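Local coordinates for small ribosomal subunit protein bS6 (Thermotoga maritima, PDB 1VMB), which probably binds 16S ribosomal RNA together with protein bS18, as a structural component of the small ribosomal subunit, at residues N38-V43 with D56-M61; K45-R50 with T79-R84; N95-R98 with E102-R105. All coordinates share one frame; numbering follows the deposited sequence. Where two conformers were deposited one is given.

Contact 1 of 3, residues N38-V43 with D56-M61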
loop_
_atom_site.group_PDB
_atom_site.type_symbol
_atom_site.label_atom_id
_atom_site.label_comp_id
_atom_site.label_asym_id
_atom_site.label_seq_id
_atom_site.Cartn_x
_atom_site.Cartn_y
_atom_site.Cartn_z
ATOM N N ASN A 38 -4.532 -4.126 12.304
ATOM C CA ASN A 38 -5.445 -5.050 11.600
ATOM C C ASN A 38 -5.713 -4.619 10.164
ATOM O O ASN A 38 -5.791 -5.487 9.298
ATOM C CB ASN A 38 -6.789 -5.171 12.309
ATOM C CG ASN A 38 -6.702 -5.797 13.654
ATOM O OD1 ASN A 38 -5.637 -6.288 14.083
ATOM N ND2 ASN A 38 -7.830 -5.747 14.403
ATOM N N LEU A 39 -5.883 -3.318 9.911
ATOM C CA LEU A 39 -6.127 -2.819 8.534
ATOM C C LEU A 39 -4.927 -3.135 7.673
ATOM O O LEU A 39 -5.033 -3.549 6.497
ATOM C CB LEU A 39 -6.414 -1.316 8.513
ATOM C CG LEU A 39 -7.901 -0.943 8.727
ATOM C CD1 LEU A 39 -7.995 0.528 9.145
ATOM C CD2 LEU A 39 -8.714 -1.241 7.417
ATOM N N VAL A 40 -3.740 -2.930 8.229
ATOM C CA VAL A 40 -2.521 -3.328 7.500
ATOM C C VAL A 40 -2.564 -4.806 7.082
ATOM O O VAL A 40 -2.250 -5.134 5.912
ATOM C CB VAL A 40 -1.261 -3.000 8.294
ATOM C CG1 VAL A 40 -0.015 -3.545 7.520
ATOM C CG2 VAL A 40 -1.141 -1.471 8.466
ATOM N N GLU A 41 -2.943 -5.655 8.010
ATOM C CA GLU A 41 -3.040 -7.105 7.766
ATOM C C GLU A 41 -4.092 -7.384 6.690
ATOM O O GLU A 41 -3.875 -8.270 5.837
ATOM C CB GLU A 41 -3.273 -7.815 9.060
ATOM C CG GLU A 41 -2.116 -7.737 10.063
ATOM C CD GLU A 41 -0.796 -8.259 9.494
ATOM O OE1 GLU A 41 -0.792 -9.301 8.799
ATOM O OE2 GLU A 41 0.254 -7.598 9.714
ATOM N N ARG A 42 -5.178 -6.607 6.664
ATOM C CA ARG A 42 -6.211 -6.822 5.662
ATOM C C ARG A 42 -5.675 -6.456 4.288
ATOM O O ARG A 42 -5.889 -7.192 3.319
ATOM C CB ARG A 42 -7.452 -6.007 5.955
ATOM C CG ARG A 42 -8.160 -6.488 7.169
ATOM C CD ARG A 42 -9.455 -5.712 7.346
ATOM N NE ARG A 42 -10.225 -6.143 8.511
ATOM C CZ ARG A 42 -10.169 -5.476 9.649
ATOM N NH1 ARG A 42 -9.376 -4.380 9.756
ATOM N NH2 ARG A 42 -10.872 -5.856 10.678
ATOM N N VAL A 43 -4.945 -5.339 4.209
ATOM C CA VAL A 43 -4.338 -4.972 2.917
ATOM C C VAL A 43 -3.399 -6.062 2.424
ATOM O O VAL A 43 -3.443 -6.413 1.233
ATOM C CB VAL A 43 -3.691 -3.543 2.955
ATOM C CG1 VAL A 43 -2.974 -3.264 1.682
ATOM C CG2 VAL A 43 -4.738 -2.432 3.201
ATOM N N ASP A 56 7.007 -8.235 -0.969
ATOM C CA ASP A 56 8.463 -8.147 -0.779
ATOM C C ASP A 56 8.887 -7.433 0.482
ATOM O O ASP A 56 9.910 -7.783 1.086
ATOM C CB ASP A 56 9.086 -7.435 -1.967
ATOM C CG ASP A 56 9.087 -8.296 -3.192
ATOM O OD1 ASP A 56 9.306 -9.518 -3.050
ATOM O OD2 ASP A 56 8.864 -7.834 -4.320
ATOM N N LYS A 57 8.099 -6.460 0.899
ATOM C CA LYS A 57 8.421 -5.588 2.021
ATOM C C LYS A 57 7.198 -4.801 2.449
ATOM O O LYS A 57 6.437 -4.325 1.585
ATOM C CB LYS A 57 9.497 -4.583 1.600
ATOM C CG LYS A 57 10.107 -3.821 2.743
ATOM C CD LYS A 57 11.233 -2.928 2.360
ATOM C CE LYS A 57 11.887 -2.303 3.602
ATOM N NZ LYS A 57 12.725 -1.105 3.231
ATOM N N VAL A 58 7.033 -4.673 3.762
ATOM C CA VAL A 58 5.991 -3.839 4.375
ATOM C C VAL A 58 6.778 -2.842 5.240
ATOM O O VAL A 58 7.566 -3.249 6.103
ATOM C CB VAL A 58 5.027 -4.668 5.195
ATOM C CG1 VAL A 58 4.034 -3.794 5.907
ATOM C CG2 VAL A 58 4.275 -5.695 4.297
ATOM N N GLU A 59 6.652 -1.551 4.931
ATOM C CA GLU A 59 7.303 -0.497 5.718
ATOM C C GLU A 59 6.222 0.220 6.502
ATOM O O GLU A 59 5.426 0.967 5.912
ATOM C CB GLU A 59 8.015 0.554 4.827
ATOM C CG GLU A 59 9.169 0.014 3.998
ATOM C CD GLU A 59 9.898 1.059 3.131
ATOM O OE1 GLU A 59 9.296 2.074 2.699
ATOM O OE2 GLU A 59 11.103 0.816 2.855
ATOM N N ARG A 60 6.197 0.014 7.802
ATOM C CA ARG A 60 5.278 0.737 8.685
ATOM C C ARG A 60 5.945 2.055 9.071
ATOM O O ARG A 60 6.761 2.098 9.987
ATOM C CB ARG A 60 4.932 -0.074 9.930
ATOM C CG ARG A 60 4.006 -1.276 9.613
ATOM C CD ARG A 60 2.554 -0.926 9.387
ATOM N NE ARG A 60 1.930 -0.434 10.611
ATOM C CZ ARG A 60 1.582 0.829 10.843
ATOM N NH1 ARG A 60 1.781 1.783 9.930
ATOM N NH2 ARG A 60 1.043 1.158 12.023
ATOM N N MET A 61 5.583 3.130 8.364
ATOM C CA MET A 61 6.208 4.437 8.598
ATOM C C MET A 61 5.678 5.166 9.834
ATOM O O MET A 61 6.364 6.023 10.410
ATOM C CB MET A 61 6.068 5.319 7.357
ATOM C CG MET A 61 6.715 4.750 6.133
ATOM S SD MET A 61 6.328 5.838 4.703
ATOM C CE MET A 61 7.830 5.565 3.750
#

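Contact 2 of 3, residues K45-R50 with T79-R84. With EDO (1,2-ethanediol), chain B.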
loop_
_atom_site.group_PDB
_atom_site.type_symbol
_atom_site.label_atom_id
_atom_site.label_comp_id
_atom_site.label_asym_id
_atom_site.label_seq_id
_atom_site.Cartn_x
_atom_site.Cartn_y
_atom_site.Cartn_z
ATOM N N LYS A 45 -3.478 -9.222 3.020
ATOM C CA LYS A 45 -4.277 -10.349 2.557
ATOM C C LYS A 45 -4.985 -10.081 1.224
ATOM O O LYS A 45 -5.106 -10.982 0.343
ATOM C CB LYS A 45 -5.296 -10.735 3.629
ATOM C CG LYS A 45 -4.692 -11.576 4.784
ATOM C CD LYS A 45 -4.201 -12.899 4.294
ATOM C CE LYS A 45 -3.775 -13.756 5.398
ATOM N NZ LYS A 45 -3.510 -15.161 4.961
ATOM N N ILE A 46 -5.431 -8.853 1.017
ATOM C CA ILE A 46 -6.003 -8.482 -0.290
ATOM C C ILE A 46 -4.958 -8.646 -1.428
ATOM O O ILE A 46 -5.262 -9.218 -2.493
ATOM C CB ILE A 46 -6.551 -7.055 -0.291
ATOM C CG1 ILE A 46 -7.768 -6.963 0.643
ATOM C CG2 ILE A 46 -6.894 -6.614 -1.689
ATOM C CD1 ILE A 46 -8.950 -7.641 0.152
ATOM N N ILE A 47 -3.757 -8.129 -1.201
ATOM C CA ILE A 47 -2.665 -8.323 -2.162
ATOM C C ILE A 47 -2.354 -9.817 -2.379
ATOM O O ILE A 47 -2.249 -10.271 -3.550
ATOM C CB ILE A 47 -1.426 -7.491 -1.761
ATOM C CG1 ILE A 47 -1.727 -5.989 -1.840
ATOM C CG2 ILE A 47 -0.197 -7.846 -2.627
ATOM C CD1 ILE A 47 -0.729 -5.156 -1.040
ATOM N N GLU A 48 -2.210 -10.620 -1.316
ATOM C CA GLU A 48 -1.883 -12.018 -1.449
ATOM C C GLU A 48 -2.956 -12.860 -2.165
ATOM O O GLU A 48 -2.639 -13.635 -3.081
ATOM C CB GLU A 48 -1.493 -12.609 -0.078
ATOM C CG GLU A 48 -0.207 -11.983 0.476
ATOM C CD GLU A 48 0.125 -12.290 1.940
ATOM O OE1 GLU A 48 -0.820 -12.534 2.713
ATOM O OE2 GLU A 48 1.356 -12.311 2.258
ATOM N N GLU A 49 -4.198 -12.725 -1.708
ATOM C CA GLU A 49 -5.306 -13.594 -2.059
ATOM C C GLU A 49 -6.150 -13.099 -3.246
ATOM O O GLU A 49 -6.769 -13.919 -3.928
ATOM C CB GLU A 49 -6.228 -13.763 -0.838
ATOM C CG GLU A 49 -5.472 -14.402 0.326
ATOM C CD GLU A 49 -6.325 -14.759 1.531
ATOM O OE1 GLU A 49 -7.479 -14.271 1.646
ATOM O OE2 GLU A 49 -5.805 -15.533 2.360
ATOM N N ARG A 50 -6.180 -11.786 -3.476
ATOM C CA ARG A 50 -7.046 -11.206 -4.546
ATOM C C ARG A 50 -6.236 -10.628 -5.748
ATOM O O ARG A 50 -6.525 -10.964 -6.912
ATOM C CB ARG A 50 -8.056 -10.224 -3.964
ATOM C CG ARG A 50 -8.938 -10.904 -2.923
ATOM C CD ARG A 50 -9.745 -12.083 -3.419
ATOM N NE ARG A 50 -10.633 -12.537 -2.334
ATOM C CZ ARG A 50 -11.774 -13.206 -2.477
ATOM N NH1 ARG A 50 -12.288 -13.512 -3.677
ATOM N NH2 ARG A 50 -12.443 -13.524 -1.367
ATOM N N THR A 79 1.787 3.527 5.715
ATOM C CA THR A 79 2.365 2.246 5.416
ATOM C C THR A 79 2.640 2.197 3.930
ATOM O O THR A 79 1.831 2.701 3.176
ATOM C CB THR A 79 1.403 1.132 5.760
ATOM O OG1 THR A 79 1.009 1.211 7.125
ATOM C CG2 THR A 79 2.063 -0.164 5.616
ATOM N N VAL A 80 3.779 1.600 3.529
ATOM C CA VAL A 80 4.010 1.298 2.095
ATOM C C VAL A 80 4.245 -0.194 1.957
ATOM O O VAL A 80 5.004 -0.766 2.780
ATOM C CB VAL A 80 5.188 2.019 1.538
ATOM C CG1 VAL A 80 5.227 1.840 0.012
ATOM C CG2 VAL A 80 5.154 3.516 1.865
ATOM N N ILE A 81 3.647 -0.834 0.957
ATOM C CA ILE A 81 3.835 -2.259 0.730
ATOM C C ILE A 81 4.404 -2.385 -0.665
ATOM O O ILE A 81 3.818 -1.787 -1.565
ATOM C CB ILE A 81 2.515 -3.046 0.832
ATOM C CG1 ILE A 81 1.988 -2.976 2.257
ATOM C CG2 ILE A 81 2.726 -4.477 0.441
ATOM C CD1 ILE A 81 0.582 -3.568 2.415
ATOM N N TYR A 82 5.505 -3.111 -0.799
ATOM C CA TYR A 82 6.129 -3.408 -2.067
ATOM C C TYR A 82 5.783 -4.818 -2.426
ATOM O O TYR A 82 5.982 -5.726 -1.606
ATOM C CB TYR A 82 7.634 -3.254 -1.978
ATOM C CG TYR A 82 8.029 -1.829 -1.612
ATOM C CD1 TYR A 82 8.212 -0.863 -2.582
ATOM C CD2 TYR A 82 8.132 -1.455 -0.294
ATOM C CE1 TYR A 82 8.566 0.488 -2.226
ATOM C CE2 TYR A 82 8.503 -0.133 0.086
ATOM C CZ TYR A 82 8.705 0.826 -0.886
ATOM O OH TYR A 82 9.049 2.132 -0.493
ATOM N N PHE A 83 5.244 -5.003 -3.625
ATOM C CA PHE A 83 4.824 -6.343 -4.051
ATOM C C PHE A 83 5.021 -6.573 -5.549
ATOM O O PHE A 83 5.229 -5.649 -6.320
ATOM C CB PHE A 83 3.365 -6.628 -3.659
ATOM C CG PHE A 83 2.353 -5.760 -4.360
ATOM C CD1 PHE A 83 2.032 -4.532 -3.843
ATOM C CD2 PHE A 83 1.663 -6.206 -5.489
ATOM C CE1 PHE A 83 1.055 -3.738 -4.432
ATOM C CE2 PHE A 83 0.684 -5.382 -6.090
ATOM C CZ PHE A 83 0.408 -4.160 -5.574
ATOM N N ARG A 84 4.912 -7.817 -5.968
ATOM C CA ARG A 84 5.065 -8.147 -7.410
ATOM C C ARG A 84 3.864 -8.987 -7.804
ATOM O O ARG A 84 3.364 -9.812 -7.028
ATOM C CB ARG A 84 6.398 -8.848 -7.735
ATOM C CG ARG A 84 6.774 -9.971 -6.914
ATOM C CD ARG A 84 8.291 -10.362 -6.980
ATOM N NE ARG A 84 9.130 -9.176 -6.914
ATOM C CZ ARG A 84 10.417 -9.185 -6.616
ATOM N NH1 ARG A 84 11.037 -10.328 -6.295
ATOM N NH2 ARG A 84 11.089 -8.042 -6.594
HETATM C C1 EDO B . -10.514 -10.810 1.423
HETATM O O1 EDO B . -11.615 -11.449 0.757
HETATM C C2 EDO B . -9.145 -11.463 1.183
HETATM O O2 EDO B . -9.180 -12.551 0.240
#

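Contact 3 of 3, residues N95-R98 with E102-R105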
loop_
_atom_site.group_PDB
_atom_site.type_symbol
_atom_site.label_atom_id
_atom_site.label_comp_id
_atom_site.label_asym_id
_atom_site.label_seq_id
_atom_site.Cartn_x
_atom_site.Cartn_y
_atom_site.Cartn_z
ATOM N N ASN A 95 -10.141 -1.473 -5.272
ATOM C CA ASN A 95 -11.524 -1.637 -4.781
ATOM C C ASN A 95 -11.615 -1.826 -3.276
ATOM O O ASN A 95 -12.552 -1.316 -2.646
ATOM C CB ASN A 95 -12.226 -2.749 -5.532
ATOM C CG ASN A 95 -12.564 -2.344 -6.950
ATOM O OD1 ASN A 95 -12.417 -1.179 -7.333
ATOM N ND2 ASN A 95 -13.014 -3.293 -7.732
ATOM N N PHE A 96 -10.670 -2.523 -2.654
ATOM C CA PHE A 96 -10.604 -2.571 -1.167
ATOM C C PHE A 96 -10.470 -1.156 -0.599
ATOM O O PHE A 96 -11.196 -0.742 0.299
ATOM C CB PHE A 96 -9.425 -3.437 -0.665
ATOM C CG PHE A 96 -9.299 -3.416 0.826
ATOM C CD1 PHE A 96 -10.151 -4.144 1.548
ATOM C CD2 PHE A 96 -8.331 -2.631 1.455
ATOM C CE1 PHE A 96 -10.080 -4.121 2.942
ATOM C CE2 PHE A 96 -8.285 -2.569 2.866
ATOM C CZ PHE A 96 -9.174 -3.334 3.559
ATOM N N TYR A 97 -9.519 -0.407 -1.122
ATOM C CA TYR A 97 -9.344 0.974 -0.624
ATOM C C TYR A 97 -10.614 1.819 -0.786
ATOM O O TYR A 97 -11.019 2.543 0.149
ATOM C CB TYR A 97 -8.184 1.652 -1.371
ATOM C CG TYR A 97 -6.785 1.153 -1.111
ATOM C CD1 TYR A 97 -6.322 0.873 0.171
ATOM C CD2 TYR A 97 -5.860 1.077 -2.152
ATOM C CE1 TYR A 97 -5.021 0.455 0.433
ATOM C CE2 TYR A 97 -4.525 0.680 -1.889
ATOM C CZ TYR A 97 -4.126 0.355 -0.619
ATOM O OH TYR A 97 -2.841 0.020 -0.391
ATOM N N ARG A 98 -11.281 1.713 -1.949
ATOM C CA ARG A 98 -12.473 2.472 -2.228
ATOM C C ARG A 98 -13.588 2.281 -1.193
ATOM O O ARG A 98 -14.415 3.175 -1.005
ATOM C CB ARG A 98 -12.980 2.144 -3.606
ATOM C CG ARG A 98 -12.142 2.722 -4.659
ATOM C CD ARG A 98 -12.649 2.459 -6.051
ATOM N NE ARG A 98 -11.687 2.968 -7.014
ATOM C CZ ARG A 98 -11.969 3.284 -8.266
ATOM N NH1 ARG A 98 -13.212 3.249 -8.753
ATOM N NH2 ARG A 98 -10.989 3.684 -9.069
ATOM N N GLU A 102 -11.613 4.387 6.641
ATOM C CA GLU A 102 -10.536 4.552 7.580
ATOM C C GLU A 102 -9.208 4.822 6.871
ATOM O O GLU A 102 -8.294 5.372 7.488
ATOM C CB GLU A 102 -10.417 3.293 8.414
ATOM C CG GLU A 102 -11.614 3.063 9.324
ATOM C CD GLU A 102 -12.788 2.330 8.674
ATOM O OE1 GLU A 102 -12.746 1.900 7.489
ATOM O OE2 GLU A 102 -13.805 2.182 9.391
ATOM N N ILE A 103 -9.073 4.347 5.640
ATOM C CA ILE A 103 -7.928 4.702 4.805
ATOM C C ILE A 103 -8.328 6.018 4.088
ATOM O O ILE A 103 -9.190 6.023 3.159
ATOM C CB ILE A 103 -7.566 3.564 3.814
ATOM C CG1 ILE A 103 -7.012 2.371 4.626
ATOM C CG2 ILE A 103 -6.610 4.076 2.752
ATOM C CD1 ILE A 103 -6.810 1.095 3.861
ATOM N N ILE A 104 -7.671 7.137 4.462
ATOM C CA ILE A 104 -7.988 8.472 3.966
ATOM C C ILE A 104 -7.218 8.904 2.703
ATOM O O ILE A 104 -7.603 9.845 2.012
ATOM C CB ILE A 104 -7.853 9.541 5.096
ATOM C CG1 ILE A 104 -6.443 9.556 5.697
ATOM C CG2 ILE A 104 -8.923 9.268 6.173
ATOM C CD1 ILE A 104 -6.145 10.670 6.552
ATOM N N ARG A 105 -6.156 8.186 2.408
ATOM C CA ARG A 105 -5.431 8.427 1.171
ATOM C C ARG A 105 -4.680 7.173 0.779
ATOM O O ARG A 105 -4.151 6.469 1.651
ATOM C CB ARG A 105 -4.496 9.630 1.287
ATOM C CG ARG A 105 -3.503 9.633 0.101
ATOM C CD ARG A 105 -3.191 10.870 -0.548
ATOM N NE ARG A 105 -2.506 10.508 -1.819
ATOM C CZ ARG A 105 -3.013 10.724 -3.014
ATOM N NH1 ARG A 105 -4.226 11.259 -3.132
ATOM N NH2 ARG A 105 -2.305 10.379 -4.084
HETATM O O HOH W 1 -11.142 5.119 1.363
#

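Contact 1 of 3, residues N38-V43 with D56-M61
Val40, on helix 33-51, lays both of its methyl groups against the bent side chain of Arg60, on the edge strand 54-66. The nearest approach is Val40 CG2 to Arg60 CD at 3.8 Å, and Val40 CG1 comes within 4.1 Å of the same Arg60 CD, which therefore sits close to both branches of the valine. Val40 CG2 also lies over one face of the guanidinium, 3.9 Å from Arg60 NE. The arginine reaches this position by folding: chi2 (-77°) and chi3 (-67°) both turn the chain, so that CD and the start of the guanidinium lie against the valine methyls, with NH1 and NH2 directed to acids on other segments. There the guanidinium is held by salt bridges from NH2 to Glu37 OE2, earlier on the same helix as Val40, and from NH1 to Asp77 OD1, which would be expected to limit its rotation over the methyl.

The pair illustrates how a helix is seated on the outer strand of an alpha/beta sandwich. In bS6, a ferredoxin-like fold, two helices cover one face of a four-stranded antiparallel sheet, and strand 54-66 forms one of its margins. Val40 itself is buried, and it also packs on Thr79 of the neighbouring strand 73-85 and on Phe25 of strand 19-27 beyond it.

Toward Val58 the fit is looser. Val40 CG1 and Val58 CG1 are 4.4 Å apart, near the limit of apolar contact, and Val58 is partly exposed. The other side of the strand is polar: Lys57 and Glu59 form a salt bridge, while Glu59 OE1 meets the hydroxyl of Tyr82. At the start of the segment, Asp56 and Lys57 both face Tyr82, a classic beta bulge.

Contact 2 of 3, residues K45-R50 with T79-R84
The backbones of helix segment 45-50 and strand segment 79-84 come nearest at Ile47 and Phe83, whose CA atoms are 8.0 Å apart, a spacing bridged by side chains alone. Ile47 carries the whole helix side of the contact, and its two branches take separate partners. With CG1 beside the backbone N (chi1 -65°), CG2 is sent to one residue and CD1 chiefly to another. The CG2 methyl sits over one face of the Phe83 ring, 4.0 Å from the centroid and 25° off the ring normal, in a CH-pi contact. It is displaced toward the rim, and the ring atom it meets most closely is Phe83 CG, at 3.7 Å. The CD1 methyl reaches Ile81 CG2 at 3.8 Å, the two isoleucines lying alongside with their ends running opposite ways, and it also lies 4.0 Å from Phe83 CD1.

Ile81 and Phe83, two apart on the strand, point to the helix, whereas Tyr82 and Arg84 point away, the alternation expected of a strand in a sheet. Leu93 of helix 91-98 touches both Ile47 and Phe83, and the Phe83 ring also meets that of Tyr21.

On the outer surface of the helix, a 1,2-ethanediol, probably from the crystallisation liquor, donates from its O2 to Glu49 OE1 at 2.8 Å; in one of the two conformers of Arg50, the same O2 accepts from Arg50 NE at 3.0 Å. The chemistry is thus divided by side. The three residues that join helix to sheet are buried and apolar, consistent with attachment by dispersion and exclusion of water, while the charged groups are kept to the periphery.

Contact 3 of 3, residues N95-R98 with E102-R105
A short helix-to-strand connection is folded back on itself here: helix 91-98 leads into strand 103-110, and Ile103, at the start of the strand, packs against two aromatic residues of the helix. Its CD1 methyl does most of the touching. It meets Tyr97 CD1 at 3.7 Å and Tyr97 CE1 at 3.9 Å, lying at the edge of the ring and in its plane, so the faces of the tyrosine are not used by this methyl. Ile103 CG2 is 4.1 Å from Tyr97 CD1. The second aromatic, Phe96, brings its CE2 to within 4.1 Å of Ile103 CD1, the two side chains crossing at about a right angle. The first torsions differ, Phe96 having CG opposite its backbone N (chi1 176°) and Tyr97 having CG opposite its carbonyl carbon (chi1 -69°), and the ends of both rings come nearer to Ile103 than their CB directions would suggest.

In the ferredoxin-like fold of bS6 this is the step from the second sheet-covering helix into the last strand of the sheet, which lies at its edge beside strand 19-27. The CA atoms of Tyr97 and Ile103 approach to 6.7 Å. A water occupies a bridging position between the two backbones, 2.9 Å from Tyr97 O and 2.8 Å from Ile103 O, placed to link the carbonyl of Tyr97 with that of Ile103.

Tyr97 is further fixed by its surroundings: its ring stacks with that of Trp106, and its hydroxyl is hydrogen-bonded to Ser23 OG. Phe96, by contrast, is partly exposed, and packs on Val43 and Ile46 of helix 33-51.

How the contacts relate
From the N terminus, strand 19-27 leads into helix 33-51, which supplies the first half of two contacts. Contact 1 closes the loop back from strand 54-66, and contact 2, opened about two turns later, closes from strand 73-85; their segments alternate, so the two loops cross. Their strands are sheet neighbours, joined by probable backbone hydrogen bonds such as Glu59 N to Val80 O. Contact 3 follows in series, a tight local return from helix 91-98 to strand 103-110 at the other edge of the sheet. Helix 91-98 lies against helix 33-51 and so joins contact 3 to both earlier contacts.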